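Local coordinates for protein thymidylate synthase ThyX (Streptomyces cacaoi subsp. asoensis, PDB 4P5A) that probably catalyses the FAD-dependent reductive methylation of dUMP to dTMP as a homotetramer, and acts as a UMP/dUMP methylase, bound to 5-bromo-UMP in this crystal, at residues R50-I53 and R54-M57; L186-F189 and L190-T194; M216-A219 and W220-M224. All coordinates share one frame; numbering follows the deposited sequence.

Interaction 1: residues R50-I53 and R54-M57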
loop_
_atom_site.group_PDB
_atom_site.type_symbol
_atom_site.label_atom_id
_atom_site.label_comp_id
_atom_site.label_asym_id
_atom_site.label_seq_id
_atom_site.Cartn_x
_atom_site.Cartn_y
_atom_site.Cartn_z
ATOM N N ARG B 50 -26.121 -12.072 6.344
ATOM C CA ARG B 50 -26.327 -11.673 4.930
ATOM C C ARG B 50 -26.770 -10.225 4.834
ATOM O O ARG B 50 -26.331 -9.472 3.906
ATOM C CB ARG B 50 -27.355 -12.566 4.283
ATOM C CG ARG B 50 -27.594 -12.254 2.888
ATOM C CD ARG B 50 -28.647 -13.229 2.340
ATOM N NE ARG B 50 -28.951 -12.992 0.928
ATOM C CZ ARG B 50 -29.893 -12.144 0.444
ATOM N NH1 ARG B 50 -30.649 -11.359 1.231
ATOM N NH2 ARG B 50 -30.040 -12.060 -0.854
ATOM N N GLY B 51 -27.721 -9.834 5.697
ATOM C CA GLY B 51 -28.098 -8.390 5.752
ATOM C C GLY B 51 -26.938 -7.395 5.896
ATOM O O GLY B 51 -26.835 -6.437 5.106
ATOM N N LEU B 52 -26.039 -7.665 6.836
ATOM C CA LEU B 52 -24.964 -6.749 7.088
ATOM C C LEU B 52 -23.955 -6.755 5.894
ATOM O O LEU B 52 -23.490 -5.691 5.430
ATOM C CB LEU B 52 -24.277 -7.192 8.343
ATOM C CG LEU B 52 -23.248 -6.169 8.949
ATOM C CD1 LEU B 52 -22.161 -6.834 9.706
ATOM C CD2 LEU B 52 -23.172 -4.713 8.549
ATOM N N ILE B 53 -23.680 -7.935 5.394
ATOM C CA ILE B 53 -22.664 -8.057 4.332
ATOM C C ILE B 53 -23.195 -7.380 3.096
ATOM O O ILE B 53 -22.430 -6.744 2.409
ATOM C CB ILE B 53 -22.287 -9.510 4.117
ATOM C CG1 ILE B 53 -21.312 -9.875 5.313
ATOM C CG2 ILE B 53 -21.630 -9.816 2.742
ATOM C CD1 ILE B 53 -20.935 -11.350 5.444
ATOM N N ARG B 54 -24.476 -7.546 2.798
ATOM C CA ARG B 54 -25.053 -6.850 1.595
ATOM C C ARG B 54 -25.013 -5.358 1.751
ATOM O O ARG B 54 -24.631 -4.677 0.791
ATOM C CB ARG B 54 -26.435 -7.380 1.277
ATOM C CG ARG B 54 -26.429 -8.860 0.786
ATOM C CD ARG B 54 -27.910 -9.374 0.634
ATOM N NE ARG B 54 -28.809 -8.504 -0.186
ATOM C CZ ARG B 54 -28.898 -8.513 -1.529
ATOM N NH1 ARG B 54 -29.832 -7.727 -2.151
ATOM N NH2 ARG B 54 -28.115 -9.327 -2.267
ATOM N N TYR B 55 -25.265 -4.855 2.937
ATOM C CA TYR B 55 -25.185 -3.455 3.235
ATOM C C TYR B 55 -23.745 -2.963 3.047
ATOM O O TYR B 55 -23.485 -1.942 2.363
ATOM C CB TYR B 55 -25.652 -3.160 4.664
ATOM C CG TYR B 55 -25.279 -1.752 5.102
ATOM C CD1 TYR B 55 -25.994 -0.616 4.649
ATOM C CD2 TYR B 55 -24.198 -1.555 5.947
ATOM C CE1 TYR B 55 -25.580 0.711 5.068
ATOM C CE2 TYR B 55 -23.779 -0.278 6.359
ATOM C CZ TYR B 55 -24.459 0.852 5.918
ATOM O OH TYR B 55 -23.981 2.093 6.359
ATOM N N LEU B 56 -22.778 -3.704 3.594
ATOM C CA LEU B 56 -21.407 -3.195 3.387
ATOM C C LEU B 56 -21.028 -3.227 1.942
ATOM O O LEU B 56 -20.252 -2.348 1.507
ATOM C CB LEU B 56 -20.358 -4.096 4.130
ATOM C CG LEU B 56 -20.605 -4.170 5.645
ATOM C CD1 LEU B 56 -19.876 -5.346 6.266
ATOM C CD2 LEU B 56 -20.255 -2.861 6.375
ATOM N N MET B 57 -21.475 -4.233 1.183
ATOM C CA MET B 57 -21.033 -4.425 -0.219
ATOM C C MET B 57 -21.589 -3.295 -0.986
ATOM O O MET B 57 -20.879 -2.715 -1.833
ATOM C CB MET B 57 -21.566 -5.777 -0.763
ATOM C CG MET B 57 -21.074 -6.387 -2.126
ATOM S SD MET B 57 -19.300 -6.614 -2.165
ATOM C CE MET B 57 -19.153 -8.066 -1.007
#

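Interaction 2: residues L186-F189 and L190-T194. With FAD (flavin-adenine dinucleotide), chain H.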
loop_
_atom_site.group_PDB
_atom_site.type_symbol
_atom_site.label_atom_id
_atom_site.label_comp_id
_atom_site.label_asym_id
_atom_site.label_seq_id
_atom_site.Cartn_x
_atom_site.Cartn_y
_atom_site.Cartn_z
ATOM N N LEU B 186 -8.788 -9.919 -2.727
ATOM C CA LEU B 186 -9.219 -10.956 -3.656
ATOM C C LEU B 186 -10.390 -10.408 -4.498
ATOM O O LEU B 186 -10.340 -10.629 -5.741
ATOM C CB LEU B 186 -9.675 -12.251 -2.897
ATOM C CG LEU B 186 -10.095 -13.382 -3.873
ATOM C CD1 LEU B 186 -8.971 -13.794 -4.845
ATOM C CD2 LEU B 186 -10.483 -14.546 -2.989
ATOM N N MET B 187 -11.359 -9.732 -3.895
ATOM C CA MET B 187 -12.490 -9.208 -4.716
ATOM C C MET B 187 -12.000 -8.190 -5.731
ATOM O O MET B 187 -12.508 -8.181 -6.884
ATOM C CB MET B 187 -13.620 -8.611 -3.769
ATOM C CG MET B 187 -14.426 -9.769 -3.172
ATOM S SD MET B 187 -15.764 -9.059 -2.197
ATOM C CE MET B 187 -14.942 -8.553 -0.616
ATOM N N HIS B 188 -11.038 -7.371 -5.354
ATOM C CA HIS B 188 -10.551 -6.344 -6.350
ATOM C C HIS B 188 -9.844 -7.065 -7.485
ATOM O O HIS B 188 -10.045 -6.734 -8.679
ATOM C CB HIS B 188 -9.638 -5.374 -5.604
ATOM C CG HIS B 188 -9.211 -4.211 -6.454
ATOM N ND1 HIS B 188 -9.876 -3.007 -6.439
ATOM C CD2 HIS B 188 -8.207 -4.097 -7.353
ATOM C CE1 HIS B 188 -9.285 -2.174 -7.282
ATOM N NE2 HIS B 188 -8.320 -2.835 -7.912
ATOM N N PHE B 189 -9.107 -8.129 -7.158
ATOM C CA PHE B 189 -8.412 -8.891 -8.203
ATOM C C PHE B 189 -9.441 -9.627 -9.098
ATOM O O PHE B 189 -9.304 -9.592 -10.319
ATOM C CB PHE B 189 -7.535 -9.889 -7.495
ATOM C CG PHE B 189 -6.968 -10.982 -8.350
ATOM C CD1 PHE B 189 -7.571 -12.239 -8.418
ATOM C CD2 PHE B 189 -5.767 -10.775 -9.063
ATOM C CE1 PHE B 189 -7.010 -13.290 -9.224
ATOM C CE2 PHE B 189 -5.168 -11.888 -9.819
ATOM C CZ PHE B 189 -5.849 -13.122 -9.902
ATOM N N LEU B 190 -10.501 -10.172 -8.491
ATOM C CA LEU B 190 -11.474 -10.956 -9.295
ATOM C C LEU B 190 -12.205 -9.967 -10.242
ATOM O O LEU B 190 -12.544 -10.365 -11.352
ATOM C CB LEU B 190 -12.517 -11.676 -8.417
ATOM C CG LEU B 190 -11.872 -12.839 -7.585
ATOM C CD1 LEU B 190 -12.915 -13.381 -6.707
ATOM C CD2 LEU B 190 -11.337 -13.982 -8.511
ATOM N N SER B 191 -12.483 -8.751 -9.796
ATOM C CA SER B 191 -13.222 -7.768 -10.668
ATOM C C SER B 191 -12.400 -7.490 -11.872
ATOM O O SER B 191 -12.931 -7.277 -12.952
ATOM C CB SER B 191 -13.462 -6.475 -9.907
ATOM O OG SER B 191 -14.299 -5.596 -10.635
ATOM N N LEU B 192 -11.089 -7.541 -11.753
ATOM C CA LEU B 192 -10.227 -7.153 -12.944
ATOM C C LEU B 192 -9.783 -8.398 -13.768
ATOM O O LEU B 192 -9.522 -8.298 -14.961
ATOM C CB LEU B 192 -8.932 -6.461 -12.435
ATOM C CG LEU B 192 -9.159 -5.081 -11.908
ATOM C CD1 LEU B 192 -7.811 -4.651 -11.060
ATOM C CD2 LEU B 192 -9.466 -4.104 -13.099
ATOM N N ARG B 193 -9.638 -9.552 -13.123
ATOM C CA ARG B 193 -8.990 -10.733 -13.730
ATOM C C ARG B 193 -10.034 -11.825 -14.077
ATOM O O ARG B 193 -9.646 -12.964 -14.367
ATOM C CB ARG B 193 -7.903 -11.346 -12.842
ATOM C CG ARG B 193 -6.816 -10.352 -12.548
ATOM C CD ARG B 193 -6.122 -9.758 -13.805
ATOM N NE ARG B 193 -4.902 -8.942 -13.408
ATOM C CZ ARG B 193 -4.076 -8.441 -14.328
ATOM N NH1 ARG B 193 -4.331 -8.642 -15.676
ATOM N NH2 ARG B 193 -2.987 -7.781 -13.933
ATOM N N THR B 194 -11.308 -11.471 -14.075
ATOM C CA THR B 194 -12.295 -12.375 -14.694
ATOM C C THR B 194 -13.090 -11.548 -15.721
ATOM O O THR B 194 -13.398 -10.341 -15.508
ATOM C CB THR B 194 -13.245 -13.010 -13.717
ATOM O OG1 THR B 194 -13.943 -11.988 -12.987
ATOM C CG2 THR B 194 -12.525 -13.926 -12.797
HETATM P PA FAD H . -3.537 -3.080 -6.850
HETATM O O1A FAD H . -3.920 -4.280 -6.093
HETATM O O2A FAD H . -2.173 -2.779 -7.179
HETATM O O5B FAD H . -4.185 -1.855 -6.142
HETATM C C5B FAD H . -5.608 -1.883 -5.725
HETATM C C4B FAD H . -6.122 -0.482 -5.532
HETATM O O4B FAD H . -5.307 0.172 -4.538
HETATM C C3B FAD H . -5.951 0.361 -6.756
HETATM O O3B FAD H . -7.062 0.178 -7.667
HETATM C C2B FAD H . -5.934 1.798 -6.205
HETATM O O2B FAD H . -7.317 2.106 -5.795
HETATM C C1B FAD H . -5.122 1.601 -4.887
HETATM N N9A FAD H . -3.673 1.840 -5.019
HETATM C C8A FAD H . -2.706 0.976 -4.664
HETATM N N7A FAD H . -1.503 1.529 -4.815
HETATM C C5A FAD H . -1.723 2.840 -5.230
HETATM C C6A FAD H . -0.915 3.956 -5.561
HETATM N N6A FAD H . 0.452 3.929 -5.468
HETATM N N1A FAD H . -1.553 5.100 -5.972
HETATM C C2A FAD H . -2.902 5.208 -6.016
HETATM N N3A FAD H . -3.712 4.162 -5.709
HETATM C C4A FAD H . -3.127 2.978 -5.368
HETATM N N1 FAD H . -0.343 -2.672 -16.876
HETATM C C2 FAD H . 0.667 -2.061 -17.574
HETATM O O2 FAD H . 1.762 -1.812 -17.097
HETATM N N3 FAD H . 0.500 -1.852 -18.923
HETATM C C4 FAD H . -0.667 -2.239 -19.570
HETATM O O4 FAD H . -0.756 -1.941 -20.792
HETATM C C4X FAD H . -1.707 -2.842 -18.839
HETATM N N5 FAD H . -2.973 -3.141 -19.394
HETATM C C5X FAD H . -3.894 -3.922 -18.634
HETATM C C6 FAD H . -5.065 -4.505 -19.171
HETATM C C7 FAD H . -5.969 -5.245 -18.394
HETATM C C7M FAD H . -7.191 -5.803 -19.144
HETATM C C8 FAD H . -5.747 -5.529 -17.016
HETATM C C8M FAD H . -6.763 -6.298 -16.115
HETATM C C9 FAD H . -4.573 -4.975 -16.452
HETATM C C9A FAD H . -3.640 -4.231 -17.266
HETATM N N10 FAD H . -2.463 -3.686 -16.687
HETATM C C10 FAD H . -1.518 -3.048 -17.493
HETATM C "C1'" FAD H . -2.116 -3.963 -15.262
HETATM C "C2'" FAD H . -2.939 -2.823 -14.512
HETATM O "O2'" FAD H . -2.449 -1.484 -14.818
HETATM C "C3'" FAD H . -2.734 -2.942 -12.980
HETATM O "O3'" FAD H . -1.349 -2.976 -12.592
HETATM C "C4'" FAD H . -3.415 -4.291 -12.397
HETATM O "O4'" FAD H . -4.629 -4.486 -13.045
HETATM C "C5'" FAD H . -3.591 -4.131 -10.865
HETATM O "O5'" FAD H . -4.717 -3.254 -10.649
HETATM P P FAD H . -4.607 -2.197 -9.433
HETATM O O1P FAD H . -3.438 -1.271 -9.540
HETATM O O2P FAD H . -5.923 -1.533 -9.417
HETATM O O3P FAD H . -4.398 -3.112 -8.149
#

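Interaction 3: residues M216-A219 and W220-M224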
loop_
_atom_site.group_PDB
_atom_site.type_symbol
_atom_site.label_atom_id
_atom_site.label_comp_id
_atom_site.label_asym_id
_atom_site.label_seq_id
_atom_site.Cartn_x
_atom_site.Cartn_y
_atom_site.Cartn_z
ATOM N N MET B 216 -9.209 -19.503 -7.692
ATOM C CA MET B 216 -9.159 -18.838 -6.418
ATOM C C MET B 216 -10.586 -18.600 -5.969
ATOM O O MET B 216 -10.921 -18.684 -4.796
ATOM C CB MET B 216 -8.408 -17.475 -6.561
ATOM C CG MET B 216 -6.920 -17.775 -6.621
ATOM S SD MET B 216 -6.108 -16.157 -6.935
ATOM C CE MET B 216 -4.362 -16.611 -6.763
ATOM N N GLU B 217 -11.407 -18.087 -6.859
ATOM C CA GLU B 217 -12.809 -17.750 -6.488
ATOM C C GLU B 217 -13.602 -18.949 -6.001
ATOM O O GLU B 217 -14.387 -18.836 -5.057
ATOM C CB GLU B 217 -13.510 -17.096 -7.713
ATOM C CG GLU B 217 -14.932 -16.611 -7.351
ATOM C CD GLU B 217 -15.560 -15.680 -8.403
ATOM O OE1 GLU B 217 -14.887 -15.303 -9.406
ATOM O OE2 GLU B 217 -16.721 -15.294 -8.175
ATOM N N THR B 218 -13.430 -20.051 -6.695
ATOM C CA THR B 218 -14.112 -21.307 -6.294
ATOM C C THR B 218 -13.691 -21.717 -4.876
ATOM O O THR B 218 -14.573 -22.052 -4.019
ATOM C CB THR B 218 -13.730 -22.420 -7.286
ATOM O OG1 THR B 218 -14.321 -22.116 -8.560
ATOM C CG2 THR B 218 -14.290 -23.823 -6.713
ATOM N N ALA B 219 -12.409 -21.593 -4.569
ATOM C CA ALA B 219 -11.953 -21.871 -3.193
ATOM C C ALA B 219 -12.531 -20.875 -2.189
ATOM O O ALA B 219 -13.015 -21.205 -1.123
ATOM C CB ALA B 219 -10.394 -21.912 -3.082
ATOM N N TRP B 220 -12.448 -19.589 -2.501
ATOM C CA TRP B 220 -12.906 -18.552 -1.594
ATOM C C TRP B 220 -14.441 -18.693 -1.340
ATOM O O TRP B 220 -14.924 -18.452 -0.247
ATOM C CB TRP B 220 -12.634 -17.199 -2.240
ATOM C CG TRP B 220 -13.251 -15.987 -1.544
ATOM C CD1 TRP B 220 -13.142 -15.622 -0.224
ATOM C CD2 TRP B 220 -14.104 -15.022 -2.160
ATOM N NE1 TRP B 220 -13.806 -14.430 -0.029
ATOM C CE2 TRP B 220 -14.414 -14.039 -1.178
ATOM C CE3 TRP B 220 -14.581 -14.829 -3.483
ATOM C CZ2 TRP B 220 -15.254 -12.955 -1.451
ATOM C CZ3 TRP B 220 -15.350 -13.768 -3.740
ATOM C CH2 TRP B 220 -15.690 -12.826 -2.741
ATOM N N ALA B 221 -15.182 -19.150 -2.345
ATOM C CA ALA B 221 -16.692 -19.224 -2.193
ATOM C C ALA B 221 -17.058 -20.247 -1.142
ATOM O O ALA B 221 -18.101 -20.094 -0.456
ATOM C CB ALA B 221 -17.301 -19.582 -3.523
ATOM N N LYS B 222 -16.179 -21.226 -0.940
ATOM C CA LYS B 222 -16.394 -22.206 0.158
ATOM C C LYS B 222 -16.073 -21.642 1.481
ATOM O O LYS B 222 -16.733 -22.022 2.471
ATOM C CB LYS B 222 -15.537 -23.493 -0.089
ATOM C CG LYS B 222 -15.975 -24.221 -1.224
ATOM C CD LYS B 222 -14.855 -25.281 -1.624
ATOM C CE LYS B 222 -15.148 -25.733 -3.073
ATOM N NZ LYS B 222 -14.119 -26.677 -3.718
ATOM N N LEU B 223 -15.082 -20.732 1.576
ATOM C CA LEU B 223 -14.774 -20.179 2.881
ATOM C C LEU B 223 -15.715 -19.041 3.282
ATOM O O LEU B 223 -15.976 -18.844 4.475
ATOM C CB LEU B 223 -13.352 -19.525 2.821
ATOM C CG LEU B 223 -12.300 -20.522 2.385
ATOM C CD1 LEU B 223 -10.908 -19.701 2.293
ATOM C CD2 LEU B 223 -12.106 -21.477 3.508
ATOM N N MET B 224 -16.189 -18.255 2.278
ATOM C CA MET B 224 -16.979 -17.076 2.597
ATOM C C MET B 224 -18.153 -17.004 1.656
ATOM O O MET B 224 -18.258 -16.110 0.824
ATOM C CB MET B 224 -16.089 -15.822 2.390
ATOM C CG MET B 224 -14.862 -15.833 3.460
ATOM S SD MET B 224 -13.857 -14.283 3.336
ATOM C CE MET B 224 -14.913 -12.941 3.931
#

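Interaction 1: residues R50-I53 and R54-M57
The guanidinium groups of R50 and R54 stack face to face, offset, with planes 1° apart and centres 4.2 Å apart. One face of the R50 group carries R54 CD, over its centre, at 3.4 Å from R50 CZ. One face of the R54 group carries R50 NH2, offset toward the rim. The R50 chain is extended to NE, with CG anti to the backbone N (chi1 -179°). R54 starts beside its own backbone N and bends at chi3 (52°), which turns its guanidinium parallel to that of R50. The Y55 ring meets L52 CD2 obliquely, at 4.2 Å from Y55 CD2. Its hydroxyl is hydrogen-bonded to the carbonyl of G122 of a second subunit. On the buried side L52 CD2 packs on L56 CG at 3.9 Å. L52 and L56 also face helix 23-30, and I53 faces helices 23-30 and 225-233. Four i to i+4 backbone bonds hold this turn of helix 48-58, among them R54 N to R50 O at 2.9 Å. L56 lies beside H61 of the FAD site. Two like charges sit close, with R50 NH2 and R54 NH2 3.6 Å apart. The stack therefore probably relies on dispersion and on solvent screening.

Interaction 2: residues L186-F189 and L190-T194
H188 NE2, with L192 CD1 3.7 Å from it, donates a hydrogen bond to FAD O2P at 3.1 Å, with an N-H...O angle of 151°. The two side chains lie side by side, and L192 CD1 also touches FAD O5'. One face of the H188 ring carries FAD C5B, offset toward the rim. R193 completes the polar set: its NE bonds to H87 and its NH2 to O2 of the bound 5-bromo-UMP. FAD C8M sits over one face of its guanidinium, 3.4 Å from R193 NH1. R193 is predicted to help ionise N3 of dUMP, and its contact with both flavin and nucleotide is consistent with that. These residues lie on the last turns of helix 183-193 of this ThyX-family protein, a tetramer in which each FAD site is built from three subunits. Here N182 and R184 of the second subunit and E94 of the third also bond to the cofactor. Near the helix end F189 O accepts from R193 N at 2.8 Å and, weakly, from L192 N. L190 O takes T194 OG1 at 2.7 Å. R193 CG lies beside its backbone N (chi1 -60°), over the face of the F189 ring in a CH-pi contact, 3.8 Å from the centroid. The bend at chi2 then carries the guanidinium toward the flavin. Ring and guanidinium planes stand 57° apart. F189 also meets H87, edge-to-face, and W90. Further back, L186 CG packs on L190 CD1 at 4.0 Å, and M187 and L190 turn to F231 of helix 225-233.

Interaction 3: residues M216-A219 and W220-M224
E217 CG meets the indole of W220 at its edge, near the ring plane, 4.3 Å from W220 CE3. The touch is light and lies on the benzo side of the ring. On the outer side of the helix T218 and K222 run side by side and point the same way. T218 CG2 is 4.1 Å from K222 NZ. The K222 chain is extended beyond CG, and its CE passes 3.8 Å from T218 O. Backbone bonds set the spacing of these side chains. W220 N bonds to M216 O at 2.9 Å, with an N-H...O angle of 165°. A221 N bonds to E217 O at 2.8 Å. The next turn is slacker: A219 O receives K222 N and L223 N, both weakly. W220 O then takes M224 N, and M224 is the first residue to leave helical geometry. It is also the N-cap of helix 225-233. Its side chain turns back to the indole, where W220 NE1 makes a weak bond to M224 SD at 3.4 Å. With CG anti to the backbone N (chi1 170°), the indole is directed into the protein. Around it stand L186 and M187 of helix 183-193, M70 of strand 69-77, and H228, whose ring meets it at about 80°. M216 packs on F189 and on strands 69-77 and 13-20. E217 OE2 forms a salt bridge with R236 and a hydrogen bond with H228, and T218 OG1 bonds to E214 O. The end of helix 207-223 thus has two characters. K222 and T218 face outward, while the buried E217 carboxylate has R236 and H228 as partners and probably stays ionised.

All three contacts are local ones within single helices. Interaction 2 is the most buried and alone includes the cofactor. Interactions 1 and 3 are partly buried, with polar side chains toward the surface. The chemistry differs: stacked like charges in interaction 1, cofactor and CH-pi contacts in interaction 2, an aliphatic edge and a buried carboxylate in interaction 3. Helix 183-193 joins them. M187 touches both neighbours: its SD is 3.7 Å from M57 CE, and its CG is 3.3 Å from W220 CH2. Interactions 1 and 3 do not touch. Contacts with other chains differ too: another subunit reaches Y55 in interaction 1, another subunit reaches S191 and L192 in interaction 2, and none touches interaction 3.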